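Local coordinates for protein CDA peptide synthetase I (Streptomyces coelicolor, PDB 5DU9) that forms the condensation domain of a peptide synthetase and holds (2S)-2-amino-N-butyl-propanamide in a pocket, at residues Ser65-Asp70 / His158-Gly163; Pro75-Cys80 / Asp193-Val198; Leu21-Asp26 / Ala30-Gly35; Leu154-Ile159 / Thr164-Phe169. The protein carries 1 engineered substitution. One frame throughout, in Å; residues are numbered along the deposited sequence.

Contact 1. Residues Ser65-Asp70 / His158-Gly163. With UM2 ((2S)-2-amino-N-butyl-propanamide), chain E.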
loop_
_atom_site.group_PDB
_atom_site.type_symbol
_atom_site.label_atom_id
_atom_site.label_comp_id
_atom_site.label_asym_id
_atom_site.label_seq_id
_atom_site.Cartn_x
_atom_site.Cartn_y
_atom_site.Cartn_z
ATOM N N SER A 65 -0.677 -19.938 2.671
ATOM C CA SER A 65 0.612 -20.142 3.307
ATOM C C SER A 65 0.581 -19.847 4.799
ATOM O O SER A 65 -0.233 -19.058 5.281
ATOM C CB SER A 65 1.673 -19.272 2.635
ATOM O OG SER A 65 1.939 -19.722 1.318
ATOM N N ARG A 66 1.473 -20.512 5.523
ATOM C CA ARG A 66 1.749 -20.179 6.911
ATOM C C ARG A 66 3.252 -20.045 7.080
ATOM O O ARG A 66 4.015 -20.364 6.165
ATOM C CB ARG A 66 1.191 -21.239 7.850
ATOM C CG ARG A 66 1.797 -22.618 7.679
ATOM C CD ARG A 66 1.032 -23.596 8.535
ATOM N NE ARG A 66 1.685 -24.893 8.660
ATOM C CZ ARG A 66 1.660 -25.638 9.763
ATOM N NH1 ARG A 66 1.029 -25.214 10.850
ATOM N NH2 ARG A 66 2.277 -26.810 9.784
ATOM N N PHE A 67 3.673 -19.574 8.249
ATOM C CA PHE A 67 5.081 -19.325 8.511
ATOM C C PHE A 67 5.515 -20.003 9.800
ATOM O O PHE A 67 4.895 -19.836 10.850
ATOM C CB PHE A 67 5.341 -17.822 8.557
ATOM C CG PHE A 67 5.020 -17.135 7.265
ATOM C CD1 PHE A 67 3.709 -16.811 6.946
ATOM C CD2 PHE A 67 6.019 -16.854 6.347
ATOM C CE1 PHE A 67 3.405 -16.207 5.745
ATOM C CE2 PHE A 67 5.721 -16.248 5.144
ATOM C CZ PHE A 67 4.414 -15.921 4.844
ATOM N N LEU A 68 6.587 -20.781 9.688
ATOM C CA LEU A 68 7.102 -21.579 10.789
ATOM C C LEU A 68 8.579 -21.269 10.984
ATOM O O LEU A 68 9.188 -20.597 10.156
ATOM C CB LEU A 68 6.899 -23.067 10.503
ATOM C CG LEU A 68 5.476 -23.486 10.123
ATOM C CD1 LEU A 68 5.472 -24.885 9.532
ATOM C CD2 LEU A 68 4.557 -23.416 11.332
ATOM N N THR A 69 9.148 -21.755 12.083
ATOM C CA THR A 69 10.573 -21.598 12.352
ATOM C C THR A 69 11.259 -22.956 12.339
ATOM O O THR A 69 10.677 -23.954 12.766
ATOM C CB THR A 69 10.828 -20.922 13.710
ATOM O OG1 THR A 69 10.114 -21.622 14.736
ATOM C CG2 THR A 69 10.375 -19.470 13.681
ATOM N N ASP A 70 12.495 -22.998 11.849
ATOM C CA ASP A 70 13.247 -24.247 11.824
ATOM C C ASP A 70 13.995 -24.438 13.143
ATOM O O ASP A 70 13.784 -23.694 14.099
ATOM C CB ASP A 70 14.211 -24.288 10.628
ATOM C CG ASP A 70 15.241 -23.171 10.642
ATOM O OD1 ASP A 70 15.567 -22.639 11.724
ATOM O OD2 ASP A 70 15.744 -22.833 9.549
ATOM N N HIS A 158 0.095 -8.361 6.528
ATOM C CA HIS A 158 0.985 -7.770 5.540
ATOM C C HIS A 158 2.030 -8.769 5.025
ATOM O O HIS A 158 2.553 -8.607 3.921
ATOM C CB HIS A 158 1.672 -6.529 6.128
ATOM C CG HIS A 158 2.049 -5.506 5.102
ATOM N ND1 HIS A 158 2.207 -5.811 3.767
ATOM C CD2 HIS A 158 2.277 -4.176 5.211
ATOM C CE1 HIS A 158 2.526 -4.716 3.101
ATOM N NE2 HIS A 158 2.579 -3.710 3.956
ATOM N N ILE A 159 2.320 -9.811 5.798
ATOM C CA ILE A 159 3.353 -10.758 5.390
ATOM C C ILE A 159 2.950 -11.581 4.162
ATOM O O ILE A 159 3.820 -12.140 3.504
ATOM C CB ILE A 159 3.745 -11.720 6.550
ATOM C CG1 ILE A 159 5.143 -12.297 6.303
ATOM C CG2 ILE A 159 2.712 -12.831 6.736
ATOM C CD1 ILE A 159 5.756 -12.993 7.511
ATOM N N VAL A 160 1.655 -11.651 3.835
ATOM C CA VAL A 160 1.226 -12.453 2.681
ATOM C C VAL A 160 0.759 -11.614 1.482
ATOM O O VAL A 160 0.749 -12.112 0.355
ATOM C CB VAL A 160 0.087 -13.450 3.047
ATOM C CG1 VAL A 160 0.614 -14.545 3.970
ATOM C CG2 VAL A 160 -1.107 -12.748 3.668
ATOM N N ILE A 161 0.380 -10.360 1.713
ATOM C CA ILE A 161 -0.222 -9.537 0.657
ATOM C C ILE A 161 0.216 -8.081 0.744
ATOM O O ILE A 161 0.059 -7.443 1.791
ATOM C CB ILE A 161 -1.776 -9.601 0.719
ATOM C CG1 ILE A 161 -2.287 -10.982 0.280
ATOM C CG2 ILE A 161 -2.425 -8.504 -0.139
ATOM C CD1 ILE A 161 -2.088 -11.306 -1.194
ATOM N N ASP A 162 0.766 -7.573 -0.356
ATOM C CA ASP A 162 1.075 -6.151 -0.494
ATOM C C ASP A 162 0.049 -5.459 -1.398
ATOM O O ASP A 162 -0.899 -6.083 -1.873
ATOM C CB ASP A 162 2.500 -5.948 -1.032
ATOM C CG ASP A 162 2.777 -6.717 -2.316
ATOM O OD1 ASP A 162 1.838 -6.961 -3.103
ATOM O OD2 ASP A 162 3.960 -7.053 -2.547
ATOM N N GLY A 163 0.238 -4.165 -1.629
ATOM C CA GLY A 163 -0.725 -3.386 -2.389
ATOM C C GLY A 163 -0.955 -3.917 -3.790
ATOM O O GLY A 163 -2.097 -4.033 -4.241
HETATM C CCH UM2 E . 10.068 -3.759 5.995
HETATM C CCI UM2 E . 8.797 -4.318 5.382
HETATM C CCJ UM2 E . 7.549 -3.999 6.209
HETATM C CCK UM2 E . 7.008 -2.591 5.961
HETATM N NCL UM2 E . 6.148 -2.477 4.789
HETATM C CCM UM2 E . 5.024 -1.757 4.804
HETATM O OCN UM2 E . 4.384 -1.539 5.821
HETATM C CCO UM2 E . 4.571 -1.179 3.492
HETATM C CCP UM2 E . 5.226 0.184 3.289
HETATM N NCQ UM2 E . 3.107 -0.992 3.500
#
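Phe67 of strand 65-69 and Ile159 of the loop after strand 149-157 reach for each other from opposite directions. The CB of Phe67 points at the loop, and with CG anti to the carbonyl carbon (chi1 -61°) the ring is carried down onto Ile159. Of the ring atoms, CD1 lies 4.1 Å from Ile159 CG2, and CE1 comes closer to the same methyl, 3.6 Å from Ile159 CG2. Along the other edge, on the same face, CD2 and CE2 of Phe67 lie near Ile159 CD1, which makes a CH-pi contact 4.0 Å from the centroid, only 8° off the normal. The tip, Phe67 CZ, is 4.0 Å from Ile159 CG1. Val160 meets the ring at its edge instead, its CG1 in plane and 3.7 Å from Phe67 CE1. Residues 158-163 complete, after His157, the HHxxxDG motif of condensation domains, with Ile159 and Val160 as two of its variable positions. His158 turns to the bound (2S)-2-amino-N-butyl-propanamide, whose NCQ donates in the ring plane to His158 NE2 at 2.8 Å. Asp162 caps the following helix and forms a salt bridge with Arg297; Gln16 donates to the carbonyl of Ile159.

Contact 2. Residues Pro75-Cys80 / Asp193-Val198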
loop_
_atom_site.group_PDB
_atom_site.type_symbol
_atom_site.label_atom_id
_atom_site.label_comp_id
_atom_site.label_asym_id
_atom_site.label_seq_id
_atom_site.Cartn_x
_atom_site.Cartn_y
_atom_site.Cartn_z
ATOM N N PRO A 75 12.902 -18.362 10.049
ATOM C CA PRO A 75 11.566 -18.549 9.472
ATOM C C PRO A 75 11.567 -19.187 8.086
ATOM O O PRO A 75 12.519 -19.012 7.323
ATOM C CB PRO A 75 11.024 -17.122 9.390
ATOM C CG PRO A 75 12.237 -16.288 9.206
ATOM C CD PRO A 75 13.309 -16.945 10.028
ATOM N N TYR A 76 10.507 -19.926 7.779
ATOM C CA TYR A 76 10.255 -20.390 6.423
ATOM C C TYR A 76 8.754 -20.395 6.171
ATOM O O TYR A 76 7.959 -20.315 7.108
ATOM C CB TYR A 76 10.859 -21.780 6.181
ATOM C CG TYR A 76 10.266 -22.920 6.989
ATOM C CD1 TYR A 76 9.151 -23.615 6.536
ATOM C CD2 TYR A 76 10.846 -23.325 8.184
ATOM C CE1 TYR A 76 8.619 -24.671 7.261
ATOM C CE2 TYR A 76 10.322 -24.383 8.915
ATOM C CZ TYR A 76 9.208 -25.048 8.450
ATOM O OH TYR A 76 8.684 -26.100 9.172
ATOM N N ARG A 77 8.375 -20.466 4.898
ATOM C CA ARG A 77 6.974 -20.475 4.509
ATOM C C ARG A 77 6.549 -21.880 4.090
ATOM O O ARG A 77 7.268 -22.560 3.360
ATOM C CB ARG A 77 6.733 -19.478 3.371
ATOM C CG ARG A 77 5.289 -19.403 2.904
ATOM C CD ARG A 77 5.115 -18.362 1.810
ATOM N NE ARG A 77 5.891 -18.691 0.616
ATOM C CZ ARG A 77 5.535 -19.603 -0.283
ATOM N NH1 ARG A 77 4.416 -20.301 -0.126
ATOM N NH2 ARG A 77 6.307 -19.829 -1.336
ATOM N N ALA A 78 5.381 -22.301 4.569
ATOM C CA ALA A 78 4.823 -23.609 4.246
ATOM C C ALA A 78 3.505 -23.455 3.494
ATOM O O ALA A 78 2.651 -22.660 3.882
ATOM C CB ALA A 78 4.620 -24.424 5.511
ATOM N N TYR A 79 3.352 -24.225 2.421
ATOM C CA TYR A 79 2.178 -24.155 1.555
ATOM C C TYR A 79 1.114 -25.162 1.989
ATOM O O TYR A 79 1.394 -26.354 2.110
ATOM C CB TYR A 79 2.600 -24.398 0.101
ATOM C CG TYR A 79 1.468 -24.540 -0.894
ATOM C CD1 TYR A 79 0.468 -23.581 -0.991
ATOM C CD2 TYR A 79 1.420 -25.624 -1.760
ATOM C CE1 TYR A 79 -0.555 -23.706 -1.910
ATOM C CE2 TYR A 79 0.402 -25.759 -2.681
ATOM C CZ TYR A 79 -0.582 -24.798 -2.755
ATOM O OH TYR A 79 -1.596 -24.934 -3.675
ATOM N N CYS A 80 -0.100 -24.666 2.219
ATOM C CA CYS A 80 -1.204 -25.479 2.728
ATOM C C CYS A 80 -2.477 -25.292 1.904
ATOM O O CYS A 80 -3.293 -24.429 2.220
ATOM C CB CYS A 80 -1.490 -25.122 4.186
ATOM S SG CYS A 80 -0.085 -25.315 5.301
ATOM N N ASP A 193 5.442 -17.551 -9.824
ATOM C CA ASP A 193 5.991 -18.443 -8.810
ATOM C C ASP A 193 6.844 -17.700 -7.790
ATOM O O ASP A 193 7.775 -16.979 -8.144
ATOM C CB ASP A 193 6.824 -19.542 -9.472
ATOM C CG ASP A 193 7.417 -20.498 -8.466
ATOM O OD1 ASP A 193 6.672 -21.362 -7.958
ATOM O OD2 ASP A 193 8.623 -20.382 -8.175
ATOM N N THR A 194 6.529 -17.901 -6.515
ATOM C CA THR A 194 7.211 -17.195 -5.439
ATOM C C THR A 194 8.661 -17.657 -5.295
ATOM O O THR A 194 9.552 -16.839 -5.081
ATOM C CB THR A 194 6.481 -17.387 -4.098
ATOM O OG1 THR A 194 5.134 -16.911 -4.216
ATOM C CG2 THR A 194 7.181 -16.624 -2.982
ATOM N N ASP A 195 8.900 -18.960 -5.409
ATOM C CA ASP A 195 10.251 -19.486 -5.239
ATOM C C ASP A 195 11.220 -18.829 -6.219
ATOM O O ASP A 195 12.337 -18.476 -5.849
ATOM C CB ASP A 195 10.279 -21.007 -5.420
ATOM C CG ASP A 195 9.707 -21.756 -4.226
ATOM O OD1 ASP A 195 9.727 -21.216 -3.101
ATOM O OD2 ASP A 195 9.253 -22.904 -4.412
ATOM N N ARG A 196 10.791 -18.654 -7.464
ATOM C CA ARG A 196 11.650 -18.031 -8.465
ATOM C C ARG A 196 11.869 -16.551 -8.160
ATOM O O ARG A 196 12.952 -16.019 -8.406
ATOM C CB ARG A 196 11.060 -18.197 -9.867
ATOM C CG ARG A 196 11.258 -19.582 -10.450
ATOM C CD ARG A 196 10.926 -19.608 -11.933
ATOM N NE ARG A 196 9.515 -19.902 -12.172
ATOM C CZ ARG A 196 8.747 -19.292 -13.073
ATOM N NH1 ARG A 196 9.227 -18.319 -13.838
ATOM N NH2 ARG A 196 7.480 -19.658 -13.201
ATOM N N MET A 197 10.842 -15.893 -7.628
ATOM C CA MET A 197 10.942 -14.490 -7.238
ATOM C C MET A 197 11.960 -14.337 -6.104
ATOM O O MET A 197 12.806 -13.443 -6.124
ATOM C CB MET A 197 9.563 -13.952 -6.822
ATOM C CG MET A 197 9.524 -12.461 -6.500
ATOM S SD MET A 197 7.837 -11.798 -6.411
ATOM C CE MET A 197 7.161 -12.708 -5.022
ATOM N N VAL A 198 11.882 -15.222 -5.118
ATOM C CA VAL A 198 12.833 -15.218 -4.010
ATOM C C VAL A 198 14.251 -15.521 -4.504
ATOM O O VAL A 198 15.217 -14.909 -4.050
ATOM C CB VAL A 198 12.416 -16.242 -2.932
ATOM C CG1 VAL A 198 13.517 -16.443 -1.890
ATOM C CG2 VAL A 198 11.130 -15.785 -2.263
HETATM O O HOH W 1 9.154 -19.013 -1.634
#
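Where the beta-hairpin of strands 65-69 and 75-79 faces the first turn of helix 194-205, Arg77 meets Thr194 and Asp195. Arg77 starts out straight and bends at chi3 (62°), which brings its guanidinium up to the helix obliquely. NH2 of Arg77 rests 3.7 Å from Thr194 CB and equally near its CG2 methyl, a contact without a hydrogen bond. The carboxylate of Asp195 stays beyond salt-bridge range, its OD1 4.1 Å from Arg77 NH2. A water bridges the two: it lies 3.0 Å from Arg77 NH2 and 2.7 Å from Asp195 OD1, hydrogen-bonded to both. Asp193 caps the helix, its OD2 accepting from Arg196 N at 2.9 Å. Beyond the two segments, Arg77 NH1 pairs with Glu61 in a salt bridge and hydrogen-bonds Ser65 OG, while Asp195 OD1 is hydrogen-bonded to His10 ND1. The buried arginine charge is thus probably balanced chiefly by Glu61, and Asp195 would add a weaker, water-relayed attraction between hairpin and helix.

Contact 3. Residues Leu21-Asp26 / Ala30-Gly35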
loop_
_atom_site.group_PDB
_atom_site.type_symbol
_atom_site.label_atom_id
_atom_site.label_comp_id
_atom_site.label_asym_id
_atom_site.label_seq_id
_atom_site.Cartn_x
_atom_site.Cartn_y
_atom_site.Cartn_z
ATOM N N LEU A 21 10.337 -10.249 11.300
ATOM C CA LEU A 21 11.143 -9.713 12.396
ATOM C C LEU A 21 10.378 -8.666 13.191
ATOM O O LEU A 21 10.478 -8.613 14.413
ATOM C CB LEU A 21 12.443 -9.096 11.875
ATOM C CG LEU A 21 13.541 -10.050 11.397
ATOM C CD1 LEU A 21 14.747 -9.254 10.919
ATOM C CD2 LEU A 21 13.955 -11.022 12.492
ATOM N N ALA A 22 9.625 -7.825 12.491
ATOM C CA ALA A 22 8.872 -6.766 13.149
ATOM C C ALA A 22 7.748 -7.352 14.001
ATOM O O ALA A 22 7.438 -6.839 15.076
ATOM C CB ALA A 22 8.312 -5.802 12.122
ATOM N N GLN A 23 7.142 -8.429 13.516
ATOM C CA GLN A 23 6.059 -9.077 14.243
ATOM C C GLN A 23 6.568 -9.643 15.560
ATOM O O GLN A 23 5.852 -9.639 16.558
ATOM C CB GLN A 23 5.431 -10.191 13.401
ATOM C CG GLN A 23 4.159 -10.771 13.998
ATOM C CD GLN A 23 3.041 -9.754 14.073
ATOM O OE1 GLN A 23 2.421 -9.423 13.064
ATOM N NE2 GLN A 23 2.785 -9.241 15.272
ATOM N N GLN A 24 7.808 -10.125 15.556
ATOM C CA GLN A 24 8.405 -10.735 16.740
ATOM C C GLN A 24 8.569 -9.740 17.888
ATOM O O GLN A 24 8.640 -10.137 19.053
ATOM C CB GLN A 24 9.766 -11.343 16.395
ATOM C CG GLN A 24 9.704 -12.549 15.466
ATOM C CD GLN A 24 9.834 -13.871 16.201
ATOM O OE1 GLN A 24 10.707 -14.041 17.054
ATOM N NE2 GLN A 24 8.965 -14.819 15.869
ATOM N N LEU A 25 8.640 -8.452 17.562
ATOM C CA LEU A 25 8.767 -7.414 18.585
ATOM C C LEU A 25 7.471 -7.254 19.377
ATOM O O LEU A 25 7.463 -6.693 20.472
ATOM C CB LEU A 25 9.151 -6.073 17.949
ATOM C CG LEU A 25 10.476 -6.021 17.186
ATOM C CD1 LEU A 25 10.659 -4.654 16.542
ATOM C CD2 LEU A 25 11.645 -6.336 18.099
ATOM N N ASP A 26 6.377 -7.745 18.804
ATOM C CA ASP A 26 5.058 -7.648 19.416
ATOM C C ASP A 26 4.232 -8.847 18.950
ATOM O O ASP A 26 3.305 -8.699 18.153
ATOM C CB ASP A 26 4.387 -6.324 19.038
ATOM C CG ASP A 26 3.045 -6.130 19.714
ATOM O OD1 ASP A 26 2.800 -6.776 20.751
ATOM O OD2 ASP A 26 2.235 -5.324 19.209
ATOM N N ALA A 30 -1.464 -6.769 16.372
ATOM C CA ALA A 30 -2.141 -6.780 15.075
ATOM C C ALA A 30 -1.675 -5.615 14.209
ATOM O O ALA A 30 -2.350 -5.222 13.256
ATOM C CB ALA A 30 -3.649 -6.721 15.270
ATOM N N HIS A 31 -0.508 -5.074 14.530
ATOM C CA HIS A 31 -0.044 -3.853 13.883
ATOM C C HIS A 31 0.308 -4.043 12.415
ATOM O O HIS A 31 0.389 -3.061 11.679
ATOM C CB HIS A 31 1.158 -3.285 14.634
ATOM C CG HIS A 31 0.818 -2.776 15.998
ATOM N ND1 HIS A 31 -0.154 -1.822 16.213
ATOM C CD2 HIS A 31 1.307 -3.095 17.219
ATOM C CE1 HIS A 31 -0.244 -1.570 17.505
ATOM N NE2 HIS A 31 0.630 -2.331 18.138
ATOM N N TYR A 32 0.513 -5.287 11.988
ATOM C CA TYR A 32 0.787 -5.560 10.578
ATOM C C TYR A 32 -0.434 -6.160 9.872
ATOM O O TYR A 32 -0.314 -6.745 8.795
ATOM C CB TYR A 32 2.026 -6.461 10.451
ATOM C CG TYR A 32 3.292 -5.652 10.634
ATOM C CD1 TYR A 32 3.808 -5.406 11.902
ATOM C CD2 TYR A 32 3.944 -5.092 9.545
ATOM C CE1 TYR A 32 4.946 -4.641 12.076
ATOM C CE2 TYR A 32 5.084 -4.327 9.711
ATOM C CZ TYR A 32 5.583 -4.106 10.974
ATOM O OH TYR A 32 6.715 -3.340 11.135
ATOM N N ARG A 33 -1.611 -5.981 10.470
ATOM C CA ARG A 33 -2.870 -6.202 9.758
ATOM C C ARG A 33 -3.131 -5.024 8.833
ATOM O O ARG A 33 -3.150 -3.871 9.275
ATOM C CB ARG A 33 -4.057 -6.354 10.714
ATOM C CG ARG A 33 -4.063 -7.597 11.602
ATOM C CD ARG A 33 -4.320 -8.884 10.831
ATOM N NE ARG A 33 -5.447 -8.799 9.897
ATOM C CZ ARG A 33 -6.683 -9.240 10.129
ATOM N NH1 ARG A 33 -7.013 -9.812 11.283
ATOM N NH2 ARG A 33 -7.605 -9.113 9.184
ATOM N N THR A 34 -3.339 -5.319 7.555
ATOM C CA THR A 34 -3.632 -4.296 6.560
ATOM C C THR A 34 -4.914 -4.659 5.835
ATOM O O THR A 34 -5.456 -5.748 6.024
ATOM C CB THR A 34 -2.481 -4.153 5.554
ATOM O OG1 THR A 34 -2.198 -5.431 4.974
ATOM C CG2 THR A 34 -1.238 -3.642 6.246
ATOM N N GLY A 35 -5.412 -3.751 5.010
ATOM C CA GLY A 35 -6.638 -4.043 4.301
ATOM C C GLY A 35 -7.038 -3.029 3.259
ATOM O O GLY A 35 -6.522 -1.911 3.200
HETATM O O HOH W 2 2.119 -6.207 16.001
HETATM O O HOH W 3 0.235 -7.960 13.127
#
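Ala22 and Gln23 in the last part of helix 14-24, and Asp26 in the loop that follows, face a type I beta turn from Ala30 to Arg33 that leads into strand 33-40; the backbones come nearest at Gln23 and Tyr32, whose CA atoms are 7.3 Å apart. Ala22 CB presses on the end of the tyrosine, 3.1 Å from Tyr32 OH. The Tyr32 side chain is about 4 Å from the bound (2S)-2-amino-N-butyl-propanamide, so the turn sits beside that pocket. Gln23 slides past Tyr32 in the opposite direction, bent at chi2 (64°), its amide plane 77° from the ring and its OE1 4.0 Å from Tyr32 CB. That same oxygen accepts from a water at 2.6 Å, and the water takes the N-H of Tyr32 at 2.9 Å; His157 NE2 is a further partner of Gln23 OE1. Gln23 NE2 gives Asp26 O a weak bond that helps fix the amide. A second water accepts from His31 N at 3.2 Å and has weak bonds to Gln23 NE2 and Asp26 OD2. At the imidazole edge, near its plane, Asp26 OD2 lies 3.1 Å from His31 CD2, the carboxylate turned 42° against the ring. His31 ND1 is hydrogen-bonded to Ala240 N. With no direct hydrogen bond across the two segments, water and the Ala22-Tyr32 packing join turn to helix, while the carboxylate would polarise the carbon edge of His31.

Contact 4. Residues Leu154-Ile159 / Thr164-Phe169. With UM2 ((2S)-2-amino-N-butyl-propanamide), chain E.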
loop_
_atom_site.group_PDB
_atom_site.type_symbol
_atom_site.label_atom_id
_atom_site.label_comp_id
_atom_site.label_asym_id
_atom_site.label_seq_id
_atom_site.Cartn_x
_atom_site.Cartn_y
_atom_site.Cartn_z
ATOM N N LEU A 154 -11.231 -6.939 2.081
ATOM C CA LEU A 154 -10.084 -7.832 2.078
ATOM C C LEU A 154 -9.133 -7.423 3.191
ATOM O O LEU A 154 -8.434 -6.413 3.082
ATOM C CB LEU A 154 -9.367 -7.796 0.727
ATOM C CG LEU A 154 -8.031 -8.546 0.648
ATOM C CD1 LEU A 154 -8.222 -10.034 0.875
ATOM C CD2 LEU A 154 -7.353 -8.287 -0.688
ATOM N N GLY A 155 -9.132 -8.205 4.266
ATOM C CA GLY A 155 -8.213 -8.001 5.368
ATOM C C GLY A 155 -7.114 -9.030 5.247
ATOM O O GLY A 155 -7.379 -10.185 4.926
ATOM N N VAL A 156 -5.878 -8.614 5.492
ATOM C CA VAL A 156 -4.750 -9.523 5.374
ATOM C C VAL A 156 -3.730 -9.258 6.457
ATOM O O VAL A 156 -3.768 -8.224 7.130
ATOM C CB VAL A 156 -4.047 -9.395 4.000
ATOM C CG1 VAL A 156 -5.012 -9.706 2.862
ATOM C CG2 VAL A 156 -3.439 -7.999 3.822
ATOM N N HIS A 157 -2.829 -10.215 6.631
ATOM C CA HIS A 157 -1.576 -9.945 7.305
ATOM C C HIS A 157 -0.620 -9.444 6.241
ATOM O O HIS A 157 -0.544 -10.022 5.161
ATOM C CB HIS A 157 -1.017 -11.183 7.992
ATOM C CG HIS A 157 0.037 -10.867 9.003
ATOM N ND1 HIS A 157 1.269 -10.355 8.656
ATOM C CD2 HIS A 157 0.033 -10.967 10.353
ATOM C CE1 HIS A 157 1.984 -10.162 9.752
ATOM N NE2 HIS A 157 1.256 -10.521 10.793
ATOM N N HIS A 158 0.095 -8.361 6.528
ATOM C CA HIS A 158 0.985 -7.770 5.540
ATOM C C HIS A 158 2.030 -8.769 5.025
ATOM O O HIS A 158 2.553 -8.607 3.921
ATOM C CB HIS A 158 1.672 -6.529 6.128
ATOM C CG HIS A 158 2.049 -5.506 5.102
ATOM N ND1 HIS A 158 2.207 -5.811 3.767
ATOM C CD2 HIS A 158 2.277 -4.176 5.211
ATOM C CE1 HIS A 158 2.526 -4.716 3.101
ATOM N NE2 HIS A 158 2.579 -3.710 3.956
ATOM N N ILE A 159 2.320 -9.811 5.798
ATOM C CA ILE A 159 3.353 -10.758 5.390
ATOM C C ILE A 159 2.950 -11.581 4.162
ATOM O O ILE A 159 3.820 -12.140 3.504
ATOM C CB ILE A 159 3.745 -11.720 6.550
ATOM C CG1 ILE A 159 5.143 -12.297 6.303
ATOM C CG2 ILE A 159 2.712 -12.831 6.736
ATOM C CD1 ILE A 159 5.756 -12.993 7.511
ATOM N N THR A 164 0.135 -4.233 -4.484
ATOM C CA THR A 164 0.067 -4.790 -5.825
ATOM C C THR A 164 -0.769 -6.065 -5.832
ATOM O O THR A 164 -1.560 -6.299 -6.745
ATOM C CB THR A 164 1.480 -5.091 -6.368
ATOM O OG1 THR A 164 2.203 -3.863 -6.503
ATOM C CG2 THR A 164 1.427 -5.792 -7.724
ATOM N N SER A 165 -0.593 -6.884 -4.801
ATOM C CA SER A 165 -1.235 -8.191 -4.758
ATOM C C SER A 165 -2.720 -8.096 -4.433
ATOM O O SER A 165 -3.485 -8.982 -4.791
ATOM C CB SER A 165 -0.532 -9.084 -3.744
ATOM O OG SER A 165 0.816 -9.295 -4.134
ATOM N N MET A 166 -3.128 -7.028 -3.756
ATOM C CA MET A 166 -4.553 -6.788 -3.532
ATOM C C MET A 166 -5.264 -6.679 -4.879
ATOM O O MET A 166 -6.323 -7.275 -5.092
ATOM C CB MET A 166 -4.772 -5.520 -2.708
ATOM C CG MET A 166 -4.313 -5.644 -1.266
ATOM S SD MET A 166 -4.545 -4.108 -0.363
ATOM C CE MET A 166 -3.935 -4.569 1.263
ATOM N N ALA A 167 -4.660 -5.927 -5.791
ATOM C CA ALA A 167 -5.219 -5.755 -7.125
ATOM C C ALA A 167 -5.237 -7.078 -7.888
ATOM O O ALA A 167 -6.205 -7.389 -8.577
ATOM C CB ALA A 167 -4.431 -4.704 -7.899
ATOM N N LEU A 168 -4.166 -7.861 -7.764
ATOM C CA LEU A 168 -4.112 -9.162 -8.428
ATOM C C LEU A 168 -5.236 -10.058 -7.924
ATOM O O LEU A 168 -5.883 -10.766 -8.701
ATOM C CB LEU A 168 -2.763 -9.845 -8.201
ATOM C CG LEU A 168 -1.539 -9.247 -8.898
ATOM C CD1 LEU A 168 -0.280 -9.944 -8.406
ATOM C CD2 LEU A 168 -1.648 -9.359 -10.409
ATOM N N PHE A 169 -5.465 -10.015 -6.616
ATOM C CA PHE A 169 -6.520 -10.808 -6.002
ATOM C C PHE A 169 -7.903 -10.419 -6.519
ATOM O O PHE A 169 -8.678 -11.278 -6.941
ATOM C CB PHE A 169 -6.490 -10.660 -4.481
ATOM C CG PHE A 169 -7.718 -11.199 -3.806
ATOM C CD1 PHE A 169 -7.843 -12.552 -3.557
ATOM C CD2 PHE A 169 -8.755 -10.356 -3.444
ATOM C CE1 PHE A 169 -8.978 -13.056 -2.949
ATOM C CE2 PHE A 169 -9.893 -10.853 -2.835
ATOM C CZ PHE A 169 -10.003 -12.204 -2.587
HETATM C CCH UM2 E . 10.068 -3.759 5.995
HETATM C CCI UM2 E . 8.797 -4.318 5.382
HETATM C CCJ UM2 E . 7.549 -3.999 6.209
HETATM C CCK UM2 E . 7.008 -2.591 5.961
HETATM N NCL UM2 E . 6.148 -2.477 4.789
HETATM C CCM UM2 E . 5.024 -1.757 4.804
HETATM O OCN UM2 E . 4.384 -1.539 5.821
HETATM C CCO UM2 E . 4.571 -1.179 3.492
HETATM C CCP UM2 E . 5.226 0.184 3.289
HETATM N NCQ UM2 E . 3.107 -0.992 3.500
#
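Leu154 fills the angle between Met166 and Phe169, and here the packing between strand 149-157 and helix 163-182 is closest. Its CD2 lies 3.7 Å from Phe169 CD2 and 4.1 Å from Met166 CG. The other methyl, Leu154 CD1, sits over one face of the Phe169 ring, offset toward the rim; CG anti to the backbone N (chi1 167°) turns that ring to the strand. Further along, the contact is looser: Met166 stretches out fully beyond CG, yet its CE stops 4.3 Å from Val156 CG2. Ala167 points away from the strand and, like Leu168, is partly exposed. Past His157 the strand gives way to the pocket loop, where Ile159 N donates back to His157 ND1 at 3.1 Å, almost straight (166°) and in the ring plane. Strand and helix axes stay 10.9 Å apart and run at 135° to each other. This strand-loop-helix unit, layered helix on sheet with the HHxxxDG motif in its connection, is characteristic of condensation domains and their CoA-dependent acyltransferase relatives.

How the contacts relate
From the N terminus, contact 3 closes first, with three residues between its segments, in the connection from helix 14-24 to strand 33-40, and is in series with the rest. The hairpin then opens contacts 1 and 2. Contact 4 begins at 154-159, overlapping the loop 158-163 that closes contact 1 and sharing His158 and Ile159 with it. Contact 4 closes five residues after that overlap, and contact 2 last, at helix 194-205. Contacts 1 and 2 therefore cross, while contact 4 is nested inside contact 2. Contact 1 ties the hairpin to the pocket loop, contact 2 to helix 194-205, and Tyr32 O to His158 N, at 2.8 Å, links contact 3 to contacts 1 and 4.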